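Glycerol dehydrogenase (PDB 6CSJ) is a polyol dehydrogenase that probably oxidises glycerol with NAD+ and, in this doubly substituted form, has an acquired D-lactate dehydrogenase activity. Local coordinates at residues F11-D16 against A229-I234; F33-D38 against D86-I91; P110-P115 against F149-T154. The protein carries 2 engineered substitutions. One frame throughout, in Å; residues are numbered along the deposited sequence.

Contact 1. Residues F11-D16 against A229-I234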
loop_
_atom_site.group_PDB
_atom_site.type_symbol
_atom_site.label_atom_id
_atom_site.label_comp_id
_atom_site.label_asym_id
_atom_site.label_seq_id
_atom_site.Cartn_x
_atom_site.Cartn_y
_atom_site.Cartn_z
ATOM N N PHE A 11 11.217 9.409 6.456
ATOM C CA PHE A 11 11.043 7.979 6.229
ATOM C C PHE A 11 12.337 7.308 6.689
ATOM O O PHE A 11 13.419 7.641 6.199
ATOM C CB PHE A 11 10.701 7.663 4.763
ATOM C CG PHE A 11 10.820 6.209 4.415
ATOM C CD1 PHE A 11 12.015 5.711 3.941
ATOM C CD2 PHE A 11 9.750 5.328 4.573
ATOM C CE1 PHE A 11 12.165 4.357 3.648
ATOM C CE2 PHE A 11 9.870 3.995 4.247
ATOM C CZ PHE A 11 11.081 3.501 3.791
ATOM N N ILE A 12 12.202 6.363 7.622
ATOM C CA ILE A 12 13.321 5.817 8.399
ATOM C C ILE A 12 13.289 4.296 8.296
ATOM O O ILE A 12 12.262 3.677 8.597
ATOM C CB ILE A 12 13.171 6.242 9.874
ATOM C CG1 ILE A 12 13.329 7.759 10.015
ATOM C CG2 ILE A 12 14.164 5.516 10.788
ATOM C CD1 ILE A 12 12.499 8.327 11.142
ATOM N N GLN A 13 14.401 3.692 7.882
ATOM C CA GLN A 13 14.431 2.255 7.621
ATOM C C GLN A 13 15.733 1.618 8.094
ATOM O O GLN A 13 16.817 2.161 7.875
ATOM C CB GLN A 13 14.232 1.995 6.122
ATOM C CG GLN A 13 14.236 0.521 5.727
ATOM C CD GLN A 13 14.058 0.302 4.243
ATOM O OE1 GLN A 13 13.299 1.008 3.589
ATOM N NE2 GLN A 13 14.754 -0.687 3.705
ATOM N N GLY A 14 15.611 0.445 8.701
ATOM C CA GLY A 14 16.754 -0.294 9.203
ATOM C C GLY A 14 16.328 -1.439 10.109
ATOM O O GLY A 14 15.182 -1.477 10.563
ATOM N N PRO A 15 17.244 -2.388 10.371
ATOM C CA PRO A 15 16.901 -3.485 11.284
ATOM C C PRO A 15 16.839 -3.011 12.739
ATOM O O PRO A 15 17.665 -2.174 13.156
ATOM C CB PRO A 15 18.026 -4.511 11.062
ATOM C CG PRO A 15 19.166 -3.737 10.525
ATOM C CD PRO A 15 18.656 -2.437 9.945
ATOM N N ASP A 16 15.830 -3.492 13.475
ATOM C CA ASP A 16 15.664 -3.205 14.909
ATOM C C ASP A 16 15.400 -1.711 15.233
ATOM O O ASP A 16 15.718 -1.232 16.324
ATOM C CB ASP A 16 16.885 -3.757 15.678
ATOM C CG ASP A 16 16.555 -4.223 17.098
ATOM O OD1 ASP A 16 15.367 -4.326 17.500
ATOM O OD2 ASP A 16 17.528 -4.494 17.828
ATOM N N ALA A 229 18.899 -6.806 -0.611
ATOM C CA ALA A 229 17.813 -6.918 -1.581
ATOM C C ALA A 229 16.473 -6.710 -0.894
ATOM O O ALA A 229 15.598 -6.038 -1.436
ATOM C CB ALA A 229 17.838 -8.265 -2.283
ATOM N N VAL A 230 16.320 -7.290 0.295
ATOM C CA VAL A 230 15.099 -7.105 1.084
ATOM C C VAL A 230 14.974 -5.644 1.506
ATOM O O VAL A 230 13.893 -5.084 1.422
ATOM C CB VAL A 230 15.038 -8.061 2.299
ATOM C CG1 VAL A 230 13.809 -7.775 3.151
ATOM C CG2 VAL A 230 14.998 -9.498 1.816
ATOM N N GLU A 231 16.081 -5.032 1.926
ATOM C CA GLU A 231 16.109 -3.600 2.258
ATOM C C GLU A 231 15.632 -2.732 1.093
ATOM O O GLU A 231 14.807 -1.844 1.286
ATOM C CB GLU A 231 17.510 -3.143 2.714
ATOM C CG GLU A 231 17.989 -3.739 4.047
ATOM C CD GLU A 231 17.426 -3.068 5.304
ATOM O OE1 GLU A 231 16.966 -1.905 5.244
ATOM O OE2 GLU A 231 17.458 -3.722 6.373
ATOM N N LYS A 232 16.126 -2.998 -0.115
ATOM C CA LYS A 232 15.738 -2.189 -1.277
ATOM C C LYS A 232 14.270 -2.363 -1.661
ATOM O O LYS A 232 13.620 -1.395 -2.061
ATOM C CB LYS A 232 16.629 -2.496 -2.479
ATOM C CG LYS A 232 18.002 -1.873 -2.384
ATOM C CD LYS A 232 18.824 -2.229 -3.602
ATOM C CE LYS A 232 20.261 -1.746 -3.511
ATOM N NZ LYS A 232 21.100 -2.571 -4.420
ATOM N N ILE A 233 13.769 -3.596 -1.548
ATOM C CA ILE A 233 12.373 -3.903 -1.843
ATOM C C ILE A 233 11.436 -3.265 -0.817
ATOM O O ILE A 233 10.386 -2.752 -1.189
ATOM C CB ILE A 233 12.138 -5.430 -1.959
ATOM C CG1 ILE A 233 12.636 -5.939 -3.323
ATOM C CG2 ILE A 233 10.678 -5.822 -1.751
ATOM C CD1 ILE A 233 11.942 -5.358 -4.551
ATOM N N ILE A 234 11.807 -3.289 0.460
ATOM C CA ILE A 234 10.999 -2.630 1.488
ATOM C C ILE A 234 10.895 -1.128 1.210
ATOM O O ILE A 234 9.806 -0.570 1.299
ATOM C CB ILE A 234 11.518 -2.956 2.911
ATOM C CG1 ILE A 234 11.125 -4.413 3.246
ATOM C CG2 ILE A 234 10.942 -1.986 3.937
ATOM C CD1 ILE A 234 11.696 -4.951 4.538
#
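Q13 holds CG anti to its backbone N (chi1 -180°) and runs out extended to meet E231, whose chain bends at CD (chi2 -80°) and folds back past it in the opposite direction. The pair bridges two parts of the iron-containing alcohol dehydrogenase fold: strand 10-14, an outermost strand of the parallel sheet, and helix 228-248 of the helical region, whose residues 229-234 run nearly antiparallel to 11-14, at 161°. Both N-H groups of the Q13 amide are used. NE2 gives one to the main-chain carbonyl E231 O at 2.7 Å and the other to the carboxylate oxygen E231 OE1 at 3.0 Å. Both acceptors lie close to the amide plane, which fixes its rotation, although NE2 meets OE1 from above the carboxylate plane. The other carboxylate oxygen, E231 OE2, is hydrogen-bonded to T154 OG1, so the glutamate is tied at both tips. An alanine in place of Q13 would probably leave E231 O and OE1 without these donors and open a gap beside I234. Q13 OE1 rests against the methyl I234 CG2 at 3.8 Å, and P15 CD approaches E231 OE2 to 4.0 Å.

Contact 2. Residues F33-D38 against D86-I91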
loop_
_atom_site.group_PDB
_atom_site.type_symbol
_atom_site.label_atom_id
_atom_site.label_comp_id
_atom_site.label_asym_id
_atom_site.label_seq_id
_atom_site.Cartn_x
_atom_site.Cartn_y
_atom_site.Cartn_z
ATOM N N PHE A 33 1.615 8.083 22.588
ATOM C CA PHE A 33 0.468 7.196 22.702
ATOM C C PHE A 33 0.631 6.132 21.605
ATOM O O PHE A 33 0.500 6.432 20.423
ATOM C CB PHE A 33 -0.821 8.014 22.530
ATOM C CG PHE A 33 -2.085 7.221 22.700
ATOM C CD1 PHE A 33 -2.532 6.871 23.964
ATOM C CD2 PHE A 33 -2.853 6.853 21.595
ATOM C CE1 PHE A 33 -3.711 6.150 24.130
ATOM C CE2 PHE A 33 -4.030 6.134 21.754
ATOM C CZ PHE A 33 -4.458 5.777 23.019
ATOM N N ILE A 34 0.916 4.897 22.010
ATOM C CA ILE A 34 1.368 3.854 21.099
ATOM C C ILE A 34 0.270 2.804 20.899
ATOM O O ILE A 34 0.003 2.001 21.793
ATOM C CB ILE A 34 2.698 3.230 21.608
ATOM C CG1 ILE A 34 3.781 4.319 21.701
ATOM C CG2 ILE A 34 3.145 2.089 20.702
ATOM C CD1 ILE A 34 5.102 3.879 22.273
ATOM N N ILE A 35 -0.350 2.822 19.718
ATOM C CA ILE A 35 -1.488 1.970 19.394
ATOM C C ILE A 35 -0.997 0.692 18.712
ATOM O O ILE A 35 -0.225 0.755 17.768
ATOM C CB ILE A 35 -2.478 2.708 18.461
ATOM C CG1 ILE A 35 -2.957 4.012 19.102
ATOM C CG2 ILE A 35 -3.684 1.840 18.130
ATOM C CD1 ILE A 35 -3.619 4.965 18.120
ATOM N N ALA A 36 -1.472 -0.455 19.192
ATOM C CA ALA A 36 -1.163 -1.755 18.604
ATOM C C ALA A 36 -2.211 -2.793 19.009
ATOM O O ALA A 36 -2.738 -2.741 20.128
ATOM C CB ALA A 36 0.217 -2.214 19.032
ATOM N N ASP A 37 -2.520 -3.732 18.109
ATOM C CA ASP A 37 -3.468 -4.800 18.433
ATOM C C ASP A 37 -2.852 -5.862 19.357
ATOM O O ASP A 37 -1.676 -5.765 19.727
ATOM C CB ASP A 37 -4.083 -5.416 17.151
ATOM C CG ASP A 37 -3.095 -6.217 16.310
ATOM O OD1 ASP A 37 -1.998 -6.574 16.772
ATOM O OD2 ASP A 37 -3.453 -6.532 15.174
ATOM N N ASP A 38 -3.651 -6.864 19.721
ATOM C CA ASP A 38 -3.217 -7.944 20.603
ATOM C C ASP A 38 -1.942 -8.645 20.107
ATOM O O ASP A 38 -0.939 -8.710 20.815
ATOM C CB ASP A 38 -4.347 -8.973 20.794
ATOM C CG ASP A 38 -4.046 -9.964 21.902
ATOM O OD1 ASP A 38 -3.889 -9.515 23.061
ATOM O OD2 ASP A 38 -3.960 -11.179 21.612
ATOM N N ASP A 86 1.097 13.937 23.290
ATOM C CA ASP A 86 1.370 14.942 22.233
ATOM C C ASP A 86 2.044 14.347 20.966
ATOM O O ASP A 86 2.555 15.088 20.120
ATOM C CB ASP A 86 2.201 16.099 22.816
ATOM C CG ASP A 86 3.549 15.645 23.356
ATOM O OD1 ASP A 86 3.829 14.418 23.371
ATOM O OD2 ASP A 86 4.336 16.517 23.778
ATOM N N VAL A 87 2.053 13.016 20.860
ATOM C CA VAL A 87 2.453 12.310 19.630
ATOM C C VAL A 87 1.820 10.914 19.638
ATOM O O VAL A 87 1.764 10.254 20.679
ATOM C CB VAL A 87 4.002 12.247 19.455
ATOM C CG1 VAL A 87 4.686 11.604 20.655
ATOM C CG2 VAL A 87 4.386 11.514 18.178
ATOM N N VAL A 88 1.319 10.476 18.485
ATOM C CA VAL A 88 0.654 9.173 18.379
ATOM C C VAL A 88 1.471 8.240 17.481
ATOM O O VAL A 88 2.043 8.669 16.481
ATOM C CB VAL A 88 -0.825 9.302 17.910
ATOM C CG1 VAL A 88 -0.948 10.153 16.650
ATOM C CG2 VAL A 88 -1.462 7.927 17.708
ATOM N N VAL A 89 1.533 6.970 17.865
ATOM C CA VAL A 89 2.270 5.957 17.131
ATOM C C VAL A 89 1.322 4.808 16.838
ATOM O O VAL A 89 0.581 4.377 17.724
ATOM C CB VAL A 89 3.484 5.427 17.930
ATOM C CG1 VAL A 89 4.275 4.415 17.100
ATOM C CG2 VAL A 89 4.371 6.582 18.389
ATOM N N GLY A 90 1.355 4.325 15.595
ATOM C CA GLY A 90 0.660 3.102 15.198
ATOM C C GLY A 90 1.692 2.075 14.789
ATOM O O GLY A 90 2.633 2.403 14.074
ATOM N N ILE A 91 1.524 0.838 15.258
ATOM C CA ILE A 91 2.435 -0.259 14.957
ATOM C C ILE A 91 1.597 -1.458 14.539
ATOM O O ILE A 91 0.778 -1.945 15.313
ATOM C CB ILE A 91 3.331 -0.632 16.176
ATOM C CG1 ILE A 91 3.980 0.624 16.795
ATOM C CG2 ILE A 91 4.418 -1.632 15.764
ATOM C CD1 ILE A 91 4.830 0.352 18.019
HETATM O O HOH W 1 -1.258 -3.566 15.548
#
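Strands 33-36 and 87-91 run parallel at 20°, their axes 4.6 Å apart, with F33 beside V88, I34 beside V89 and I35 beside G90. Four backbone bonds alternate along the seam: F33 N to V87 O, V89 N to F33 O, I35 N to V89 O at 2.7 Å, and I91 N to I35 O at 3.1 Å. Past the last of them a water continues the ladder, donating a hydrogen bond to I91 O at 2.6 Å and accepting one from D37 N at 2.9 Å. On one face of the sheet I34 and V89 lie side by side, pointing the same way, with CG1 of I34 against CB of V89 at 3.9 Å. I34 CG2, anti to its backbone N, turns to the other neighbour and meets I91 CD1 at 3.6 Å. On the opposite face I35 CD1 reaches back to V88 CG2, 3.7 Å away, while that same V88 methyl sits at the edge of the F33 ring. G90 brings no side chain to this face beside I35. D37 is the N-cap of helix 38-51, its OD1 bonded to V40 N. Helices 21-28 and 38-51 pack on the face of I34, V89 and I91, through L21, T25 and V48, and strand 59-63, outermost in this Rossmann-like sheet, lies beyond I34 and A36, visited before the chain returns to 87-92.

Contact 3. Residues P110-P115 against F149-T154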
loop_
_atom_site.group_PDB
_atom_site.type_symbol
_atom_site.label_atom_id
_atom_site.label_comp_id
_atom_site.label_asym_id
_atom_site.label_seq_id
_atom_site.Cartn_x
_atom_site.Cartn_y
_atom_site.Cartn_z
ATOM N N PRO A 110 1.323 15.216 15.984
ATOM C CA PRO A 110 2.091 14.490 14.957
ATOM C C PRO A 110 1.953 12.967 15.086
ATOM O O PRO A 110 1.583 12.466 16.152
ATOM C CB PRO A 110 3.531 14.948 15.181
ATOM C CG PRO A 110 3.558 15.517 16.569
ATOM C CD PRO A 110 2.191 16.077 16.809
ATOM N N VAL A 111 2.228 12.258 13.990
ATOM C CA VAL A 111 1.978 10.821 13.877
ATOM C C VAL A 111 3.233 10.070 13.430
ATOM O O VAL A 111 3.997 10.562 12.590
ATOM C CB VAL A 111 0.867 10.550 12.838
ATOM C CG1 VAL A 111 0.568 9.061 12.776
ATOM C CG2 VAL A 111 -0.361 11.377 13.132
ATOM N N ILE A 112 3.426 8.878 13.999
ATOM C CA ILE A 112 4.442 7.925 13.566
ATOM C C ILE A 112 3.718 6.644 13.188
ATOM O O ILE A 112 2.970 6.094 13.988
ATOM C CB ILE A 112 5.491 7.637 14.663
ATOM C CG1 ILE A 112 6.202 8.945 15.058
ATOM C CG2 ILE A 112 6.504 6.586 14.197
ATOM C CD1 ILE A 112 7.351 8.780 16.040
ATOM N N VAL A 113 3.940 6.171 11.963
ATOM C CA VAL A 113 3.415 4.881 11.529
ATOM C C VAL A 113 4.592 3.940 11.369
ATOM O O VAL A 113 5.617 4.308 10.795
ATOM C CB VAL A 113 2.538 4.971 10.249
ATOM C CG1 VAL A 113 1.317 5.846 10.519
ATOM C CG2 VAL A 113 3.294 5.516 9.049
ATOM N N ALA A 114 4.446 2.739 11.926
ATOM C CA ALA A 114 5.490 1.735 11.936
ATOM C C ALA A 114 4.897 0.404 11.485
ATOM O O ALA A 114 4.483 -0.394 12.316
ATOM C CB ALA A 114 6.102 1.630 13.328
ATOM N N PRO A 115 4.844 0.166 10.159
ATOM C CA PRO A 115 4.279 -1.089 9.664
ATOM C C PRO A 115 5.119 -2.283 10.087
ATOM O O PRO A 115 6.347 -2.178 10.156
ATOM C CB PRO A 115 4.305 -0.942 8.139
ATOM C CG PRO A 115 4.564 0.494 7.868
ATOM C CD PRO A 115 5.303 1.031 9.058
ATOM N N PHE A 149 6.301 10.784 10.590
ATOM C CA PHE A 149 7.372 9.803 10.382
ATOM C C PHE A 149 6.764 8.476 9.941
ATOM O O PHE A 149 5.726 8.063 10.456
ATOM C CB PHE A 149 8.191 9.467 11.651
ATOM C CG PHE A 149 8.933 10.618 12.297
ATOM C CD1 PHE A 149 9.099 11.867 11.694
ATOM C CD2 PHE A 149 9.539 10.407 13.543
ATOM C CE1 PHE A 149 9.792 12.888 12.343
ATOM C CE2 PHE A 149 10.239 11.423 14.186
ATOM C CZ PHE A 149 10.364 12.664 13.584
ATOM N N VAL A 150 7.449 7.808 9.014
ATOM C CA VAL A 150 7.224 6.409 8.713
ATOM C C VAL A 150 8.501 5.659 9.116
ATOM O O VAL A 150 9.594 6.053 8.705
ATOM C CB VAL A 150 6.928 6.194 7.217
ATOM C CG1 VAL A 150 6.680 4.719 6.920
ATOM C CG2 VAL A 150 5.739 7.052 6.803
ATOM N N ILE A 151 8.356 4.597 9.916
ATOM C CA ILE A 151 9.487 3.821 10.426
ATOM C C ILE A 151 9.364 2.352 10.022
ATOM O O ILE A 151 8.383 1.706 10.376
ATOM C CB ILE A 151 9.609 3.936 11.965
ATOM C CG1 ILE A 151 9.953 5.387 12.343
ATOM C CG2 ILE A 151 10.683 2.975 12.504
ATOM C CD1 ILE A 151 10.018 5.654 13.826
ATOM N N MET A 152 10.370 1.835 9.306
ATOM C CA MET A 152 10.375 0.455 8.818
ATOM C C MET A 152 11.448 -0.364 9.555
ATOM O O MET A 152 12.650 -0.234 9.284
ATOM C CB MET A 152 10.635 0.410 7.299
ATOM C CG MET A 152 9.733 1.287 6.446
ATOM S SD MET A 152 7.961 1.030 6.676
ATOM C CE MET A 152 7.682 -0.508 5.797
ATOM N N ASP A 153 11.004 -1.193 10.500
ATOM C CA ASP A 153 11.884 -2.120 11.208
ATOM C C ASP A 153 11.978 -3.369 10.355
ATOM O O ASP A 153 11.082 -4.218 10.374
ATOM C CB ASP A 153 11.334 -2.443 12.602
ATOM C CG ASP A 153 12.348 -3.165 13.496
ATOM O OD1 ASP A 153 13.067 -4.072 13.018
ATOM O OD2 ASP A 153 12.417 -2.809 14.689
ATOM N N THR A 154 13.061 -3.472 9.591
ATOM C CA THR A 154 13.195 -4.529 8.593
ATOM C C THR A 154 13.328 -5.913 9.219
ATOM O O THR A 154 12.945 -6.905 8.601
ATOM C CB THR A 154 14.376 -4.253 7.654
ATOM O OG1 THR A 154 15.574 -4.100 8.411
ATOM C CG2 THR A 154 14.122 -2.980 6.886
HETATM O O HOH W 2 8.229 -0.775 11.455
#
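One water grips the ends of both strands: it donates to P115 O and to I151 O, each at 2.7 Å, and accepts from D153 N at 3.0 Å. It takes over where the regular parallel ladder stops, since P115 has no backbone N-H to offer. Before that point F149 N bonds to V111 O, V113 N to F149 O, and I151 N to V113 O, while A114 CA makes a CA-H...O contact with I151 O. The same carbonyl therefore serves both the water and A114, and P115 CD leans on it as well at 3.4 Å. M152 sits across this proline. Its chain is bent at both chi2 (-54°) and chi3 (-76°), which brings SD and CE to P115; the two side chains cross at about a right angle, with SD 3.6 Å from CD of P115 and CE packed against CG and CB. V113 and V150 share this face. With CG1 of V113 anti to the carbonyl carbon (chi1 -62°), CG2 is left between the backbone N and the carbonyl carbon, where it touches V150 CG2 at 3.7 Å. On the opposite face I112 and F149 stand side by side, pointing the same way, with CD1 of I112 at 3.7 Å from CD2 of the F149 ring; I112 CG2 meets I151 CD1 on its other flank. Helix 21-28 covers this hydrophobic row with Y24, T25 and L28. D153 ends the strand as an N-cap, OD1 bonded to V156 N and D16 N, OD2 to L18 N. The link between the two strands holds the antiparallel pair 127-131 and 137-142 and no helix, and the pairing joins the inner strands 111-115 and 149-153 of the Rossmann-like parallel sheet characteristic of iron-containing alcohol dehydrogenases.

All three contacts reach one six-stranded parallel sheet, ordered 10-14, 149-153, 111-115, 87-92, 32-36, 59-63. Contacts 2 and 3 pair strands within it, with centres 10 Å apart, and are stitched together where V88 O and G90 O face I112 N and A114 N. Contact 1, about 12 Å from contact 3 and 21 Å from contact 2 between centres, leaves the sheet at 10-14, one of its two outermost strands, which joins contact 3 through I12 O to M152 N. Along the chain contact 2 closes before contact 3 opens, and contact 1 encloses both, because helix 228-248 comes later. The sheet is thus complete before the chain returns, and contact 1 ties it to the helical part of the protein.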